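Heavy-metal chelation domain-containing protein (Pyrococcus horikoshii, PDB 3NPG) is of unknown function, though its family assignment suggests a role in chelating heavy metals. Local coordinates at residues A[7-18]-A[67-75]. Numbering follows the deposited sequence.
Sequences LSRIKKKAMELA and LLEFIDKAD
Lys-11 reaches from the helix of 7-18 to the C-terminal end of the helix of 67-75 and gathers three oxygens around one ammonium group, forming a salt-bridge network with Asp-72 and Asp-75. Lys-11 NZ donates to the backbone O of Asp-72, the last helical residue, at 2.8 Å, in the carbonyl plane and on a lone pair. Lys-11 NZ also makes salt bridges with Asp-72 OD1, approached from above the carboxylate plane at 2.8 Å, and with Asp-75 OD1 at 3.1 Å, on the syn side but tilted out of the carboxylate plane. Lys-11 CG sits between the backbone N and the carbonyl carbon (chi1 75°), and from there the extended chain runs across to the acidic pair. With an alanine here, Asp-72 and Asp-75 would probably lose their shared cation, and the Asp-72 carbonyl this donor. The other oxygen of Asp-75, OD2, accepts a hydrogen bond from Ser-8 OG at 2.6 Å, so its carboxylate is gripped through both oxygens.

Apolar packing continues toward the opposite end of the contact. Ile-71 wedges between turns of the facing helix: its CG2 lies 3.5 Å from Met-15 CG and also touches Ala-14 CB, while its CD1 meets Ala-18 CB at 3.7 Å. Leu-67 and Leu-68 each bring CD2 against the same Ala-18 methyl. Selenomethionine Met-15 passes Ile-71 in the opposite direction.

Beneath this layer, Leu-67 and Phe-70 pack on strand 32-38 and helix 79-96. The whole is a nearly antiparallel helix pair, axes 9.5 Å apart at 168°, joining helices separated in sequence by a three-stranded antiparallel sheet.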
ATOM      1  N   LEU A   7      -3.958  21.990  15.205  1.00 26.57           N
ATOM      2  CA  LEU A   7      -2.503  22.104  15.064  1.00 26.01           C
ATOM      3  C   LEU A   7      -2.085  23.544  14.704  1.00 31.60           C
ATOM      4  O   LEU A   7      -0.969  23.954  15.015  1.00 31.90           O
ATOM      5  CB  LEU A   7      -2.015  21.114  13.992  1.00 25.40           C
ATOM      6  CG  LEU A   7      -0.562  20.676  14.060  1.00 29.00           C
ATOM      7  CD1 LEU A   7      -0.177  20.261  15.468  1.00 29.27           C
ATOM      8  CD2 LEU A   7      -0.306  19.556  13.100  1.00 29.71           C
ATOM      9  N   SER A   8      -2.998  24.316  14.081  1.00 28.91           N
ATOM     10  CA  SER A   8      -2.735  25.713  13.736  1.00 29.16           C
ATOM     11  C   SER A   8      -2.801  26.585  14.987  1.00 33.07           C
ATOM     12  O   SER A   8      -2.125  27.608  15.061  1.00 33.19           O
ATOM     13  CB  SER A   8      -3.741  26.200  12.705  1.00 33.31           C
ATOM     14  OG  SER A   8      -3.228  27.296  11.970  1.00 45.16           O
ATOM     15  N   ARG A   9      -3.607  26.169  15.978  1.00 29.76           N
ATOM     16  CA  ARG A   9      -3.743  26.897  17.242  1.00 29.71           C
ATOM     17  C   ARG A   9      -2.621  26.523  18.202  1.00 33.36           C
ATOM     18  O   ARG A   9      -2.143  27.379  18.953  1.00 34.25           O
ATOM     19  CB  ARG A   9      -5.120  26.638  17.876  1.00 28.32           C
ATOM     20  CG  ARG A   9      -6.285  27.105  16.996  1.00 36.59           C
ATOM     21  CD  ARG A   9      -7.627  27.051  17.713  1.00 43.43           C
ATOM     22  NE  ARG A   9      -8.102  25.678  17.914  1.00 47.69           N
ATOM     23  CZ  ARG A   9      -8.798  24.988  17.011  1.00 58.59           C
ATOM     24  NH1 ARG A   9      -9.069  25.520  15.823  1.00 41.42           N
ATOM     25  NH2 ARG A   9      -9.198  23.754  17.277  1.00 48.03           N
ATOM     26  N   ILE A  10      -2.166  25.243  18.153  1.00 28.14           N
ATOM     27  CA  ILE A  10      -1.057  24.757  18.989  1.00 26.78           C
ATOM     28  C   ILE A  10       0.261  25.430  18.592  1.00 29.71           C
ATOM     29  O   ILE A  10       1.021  25.844  19.468  1.00 29.81           O
ATOM     30  CB  ILE A  10      -0.960  23.195  18.960  1.00 28.82           C
ATOM     31  CG1 ILE A  10      -2.243  22.548  19.560  1.00 29.03           C
ATOM     32  CG2 ILE A  10       0.307  22.701  19.695  1.00 28.93           C
ATOM     33  CD1 ILE A  10      -2.401  21.053  19.283  1.00 34.71           C
ATOM     34  N   LYS A  11       0.506  25.592  17.269  1.00 25.20           N
ATOM     35  CA  LYS A  11       1.739  26.230  16.784  1.00 24.50           C
ATOM     36  C   LYS A  11       1.842  27.701  17.213  1.00 28.60           C
ATOM     37  O   LYS A  11       2.937  28.172  17.510  1.00 29.18           O
ATOM     38  CB  LYS A  11       1.899  26.075  15.249  1.00 25.89           C
ATOM     39  CG  LYS A  11       0.988  26.970  14.425  1.00 23.57           C
ATOM     40  CD  LYS A  11       1.602  27.322  13.107  1.00 24.22           C
ATOM     41  CE  LYS A  11       0.730  28.263  12.323  1.00 29.80           C
ATOM     42  NZ  LYS A  11       1.365  28.655  11.041  1.00 34.98           N
ATOM     43  N   LYS A  12       0.691  28.412  17.279  1.00 24.95           N
ATOM     44  CA  LYS A  12       0.645  29.816  17.709  1.00 25.60           C
ATOM     45  C   LYS A  12       1.101  29.940  19.164  1.00 29.65           C
ATOM     46  O   LYS A  12       1.851  30.857  19.498  1.00 30.33           O
ATOM     47  CB  LYS A  12      -0.775  30.392  17.549  1.00 28.59           C
ATOM     48  CG  LYS A  12      -1.186  30.647  16.112  1.00 36.63           C
ATOM     49  CD  LYS A  12      -2.693  30.897  16.025  1.00 43.96           C
ATOM     50  CE  LYS A  12      -3.180  31.134  14.614  1.00 48.70           C
ATOM     51  NZ  LYS A  12      -2.989  29.943  13.745  1.00 58.78           N
ATOM     52  N   LYS A  13       0.674  28.991  20.023  1.00 25.08           N
ATOM     53  CA  LYS A  13       1.058  28.962  21.435  1.00 24.85           C
ATOM     54  C   LYS A  13       2.526  28.560  21.584  1.00 28.81           C
ATOM     55  O   LYS A  13       3.233  29.112  22.428  1.00 28.71           O
ATOM     56  CB  LYS A  13       0.166  27.977  22.223  1.00 26.55           C
ATOM     57  CG  LYS A  13      -1.303  28.373  22.309  1.00 24.66           C
ATOM     58  CD  LYS A  13      -2.107  27.308  23.053  1.00 29.99           C
ATOM     59  CE  LYS A  13      -3.569  27.662  23.172  1.00 37.15           C
ATOM     60  N   ALA A  14       2.978  27.578  20.772  1.00 25.97           N
ATOM     61  CA  ALA A  14       4.352  27.054  20.812  1.00 25.97           C
ATOM     62  C   ALA A  14       5.389  28.082  20.338  1.00 32.10           C
ATOM     63  O   ALA A  14       6.501  28.108  20.860  1.00 31.68           O
ATOM     64  CB  ALA A  14       4.452  25.785  19.979  1.00 26.01           C
HETATM   65  N   MSE A  15       5.022  28.934  19.352  1.00 30.86           N
HETATM   66  CA  MSE A  15       5.929  29.967  18.830  1.00 31.95           C
HETATM   67  C   MSE A  15       6.211  31.060  19.859  1.00 36.92           C
HETATM   68  O   MSE A  15       7.268  31.688  19.812  1.00 36.88           O
HETATM   69  CB  MSE A  15       5.390  30.565  17.533  1.00 34.97           C
HETATM   70  CG  MSE A  15       5.718  29.732  16.322  1.00 42.63           C
HETATM   71 SE   MSE A  15       5.099  30.509  14.663  0.75 52.55          SE
HETATM   72  CE  MSE A  15       3.190  30.400  14.945  1.00 48.93           C
ATOM     73  N   GLU A  16       5.283  31.264  20.809  1.00 34.24           N
ATOM     74  CA  GLU A  16       5.460  32.231  21.891  1.00 34.57           C
ATOM     75  C   GLU A  16       6.456  31.675  22.932  1.00 37.22           C
ATOM     76  O   GLU A  16       7.113  32.444  23.625  1.00 37.46           O
ATOM     77  CB  GLU A  16       4.105  32.545  22.555  1.00 36.38           C
ATOM     78  CG  GLU A  16       4.034  33.929  23.191  1.00 48.97           C
ATOM     79  CD  GLU A  16       3.577  35.046  22.265  1.00 73.40           C
ATOM     80  OE1 GLU A  16       2.810  34.759  21.316  1.00 73.83           O
ATOM     81  OE2 GLU A  16       3.925  36.218  22.536  1.00 65.44           O
ATOM     82  N   LEU A  17       6.571  30.338  23.019  1.00 32.85           N
ATOM     83  CA  LEU A  17       7.472  29.673  23.968  1.00 32.06           C
ATOM     84  C   LEU A  17       8.856  29.392  23.361  1.00 35.82           C
ATOM     85  O   LEU A  17       9.818  29.179  24.096  1.00 35.45           O
ATOM     86  CB  LEU A  17       6.842  28.368  24.484  1.00 31.21           C
ATOM     87  CG  LEU A  17       6.026  28.486  25.767  1.00 36.31           C
ATOM     88  CD1 LEU A  17       4.633  29.042  25.491  1.00 37.55           C
ATOM     89  CD2 LEU A  17       5.910  27.159  26.443  1.00 37.55           C
ATOM     90  N   ALA A  18       8.960  29.429  22.030  1.00 32.89           N
ATOM     91  CA  ALA A  18      10.215  29.161  21.328  1.00 32.79           C
ATOM     92  C   ALA A  18      11.116  30.401  21.241  1.00 37.52           C
ATOM     93  O   ALA A  18      12.174  30.344  20.606  1.00 37.90           O
ATOM     94  CB  ALA A  18       9.922  28.631  19.936  1.00 33.23           C
ATOM     95  N   LEU A  67      13.911  27.204  14.533  1.00 29.17           N
ATOM     96  CA  LEU A  67      12.855  26.676  15.393  1.00 28.20           C
ATOM     97  C   LEU A  67      11.485  27.312  15.075  1.00 33.58           C
ATOM     98  O   LEU A  67      10.498  26.592  14.938  1.00 32.67           O
ATOM     99  CB  LEU A  67      13.227  26.867  16.872  1.00 27.90           C
ATOM    100  CG  LEU A  67      12.300  26.231  17.903  1.00 31.62           C
ATOM    101  CD1 LEU A  67      12.054  24.754  17.600  1.00 31.60           C
ATOM    102  CD2 LEU A  67      12.860  26.380  19.276  1.00 32.91           C
ATOM    103  N   LEU A  68      11.446  28.649  14.888  1.00 31.45           N
ATOM    104  CA  LEU A  68      10.198  29.359  14.569  1.00 31.32           C
ATOM    105  C   LEU A  68       9.671  29.001  13.170  1.00 34.11           C
ATOM    106  O   LEU A  68       8.459  28.905  12.981  1.00 33.51           O
ATOM    107  CB  LEU A  68      10.386  30.882  14.710  1.00 32.30           C
ATOM    108  CG  LEU A  68      10.591  31.400  16.145  1.00 37.12           C
ATOM    109  CD1 LEU A  68      11.099  32.823  16.141  1.00 38.25           C
ATOM    110  CD2 LEU A  68       9.309  31.289  16.959  1.00 39.09           C
ATOM    111  N   GLU A  69      10.591  28.778  12.195  1.00 30.81           N
ATOM    112  CA  GLU A  69      10.230  28.386  10.819  1.00 30.12           C
ATOM    113  C   GLU A  69       9.604  26.988  10.811  1.00 31.48           C
ATOM    114  O   GLU A  69       8.590  26.773  10.141  1.00 31.06           O
ATOM    115  CB  GLU A  69      11.474  28.430   9.899  1.00 32.02           C
ATOM    116  CG  GLU A  69      11.192  28.110   8.433  1.00 43.83           C
ATOM    117  CD  GLU A  69      10.556  29.228   7.626  1.00 62.97           C
ATOM    118  OE1 GLU A  69      10.797  30.413   7.952  1.00 68.65           O
ATOM    119  OE2 GLU A  69       9.881  28.918   6.618  1.00 46.58           O
ATOM    120  N   PHE A  70      10.186  26.047  11.592  1.00 26.20           N
ATOM    121  CA  PHE A  70       9.668  24.680  11.706  1.00 24.53           C
ATOM    122  C   PHE A  70       8.267  24.673  12.289  1.00 27.98           C
ATOM    123  O   PHE A  70       7.365  24.086  11.693  1.00 27.70           O
ATOM    124  CB  PHE A  70      10.609  23.803  12.562  1.00 25.68           C
ATOM    125  CG  PHE A  70      11.843  23.271  11.853  1.00 27.30           C
ATOM    126  CD1 PHE A  70      12.043  23.502  10.495  1.00 30.65           C
ATOM    127  CD2 PHE A  70      12.782  22.508  12.536  1.00 29.10           C
ATOM    128  CE1 PHE A  70      13.173  23.009   9.845  1.00 31.72           C
ATOM    129  CE2 PHE A  70      13.911  22.011  11.883  1.00 32.14           C
ATOM    130  CZ  PHE A  70      14.101  22.265  10.542  1.00 30.63           C
ATOM    131  N   ILE A  71       8.063  25.383  13.432  1.00 24.68           N
ATOM    132  CA  ILE A  71       6.761  25.452  14.122  1.00 24.26           C
ATOM    133  C   ILE A  71       5.676  26.098  13.246  1.00 27.67           C
ATOM    134  O   ILE A  71       4.532  25.649  13.267  1.00 26.17           O
ATOM    135  CB  ILE A  71       6.886  26.146  15.523  1.00 27.51           C
ATOM    136  CG1 ILE A  71       7.941  25.432  16.405  1.00 27.27           C
ATOM    137  CG2 ILE A  71       5.523  26.200  16.238  1.00 28.32           C
ATOM    138  CD1 ILE A  71       8.380  26.219  17.635  1.00 30.23           C
ATOM    139  N   ASP A  72       6.041  27.127  12.459  1.00 25.08           N
ATOM    140  CA  ASP A  72       5.084  27.800  11.574  1.00 25.57           C
ATOM    141  C   ASP A  72       4.548  26.840  10.496  1.00 29.68           C
ATOM    142  O   ASP A  72       3.403  26.978  10.065  1.00 29.90           O
ATOM    143  CB  ASP A  72       5.725  29.038  10.924  1.00 28.21           C
ATOM    144  CG  ASP A  72       4.766  29.840  10.064  1.00 40.02           C
ATOM    145  OD1 ASP A  72       3.659  30.159  10.550  1.00 41.03           O
ATOM    146  OD2 ASP A  72       5.124  30.149   8.905  1.00 46.47           O
ATOM    147  N   LYS A  73       5.366  25.844  10.100  1.00 25.74           N
ATOM    148  CA  LYS A  73       5.005  24.876   9.062  1.00 25.35           C
ATOM    149  C   LYS A  73       4.302  23.621   9.632  1.00 28.55           C
ATOM    150  O   LYS A  73       4.201  22.612   8.938  1.00 28.44           O
ATOM    151  CB  LYS A  73       6.252  24.473   8.246  1.00 27.67           C
ATOM    152  CG  LYS A  73       6.922  25.643   7.510  1.00 30.01           C
ATOM    153  CD  LYS A  73       6.161  26.049   6.265  1.00 30.87           C
ATOM    154  CE  LYS A  73       6.781  27.238   5.591  1.00 37.44           C
ATOM    155  NZ  LYS A  73       8.131  26.927   5.061  1.00 47.99           N
ATOM    156  N   ALA A  74       3.793  23.698  10.881  1.00 23.97           N
ATOM    157  CA  ALA A  74       3.097  22.572  11.509  1.00 22.77           C
ATOM    158  C   ALA A  74       1.728  22.330  10.879  1.00 28.96           C
ATOM    159  O   ALA A  74       1.281  21.190  10.819  1.00 29.54           O
ATOM    160  CB  ALA A  74       2.948  22.811  12.996  1.00 22.90           C
ATOM    161  N   ASP A  75       1.057  23.404  10.410  1.00 25.78           N
ATOM    162  CA  ASP A  75      -0.264  23.287   9.782  1.00 25.56           C
ATOM    163  C   ASP A  75      -0.159  23.272   8.239  1.00 31.41           C
ATOM    164  O   ASP A  75      -1.130  23.606   7.544  1.00 32.21           O
ATOM    165  CB  ASP A  75      -1.207  24.412  10.268  1.00 27.42           C
ATOM    166  CG  ASP A  75      -0.700  25.822  10.001  1.00 38.03           C
ATOM    167  OD1 ASP A  75       0.515  25.981   9.745  1.00 39.23           O
ATOM    168  OD2 ASP A  75      -1.509  26.768  10.095  1.00 43.66           O
TER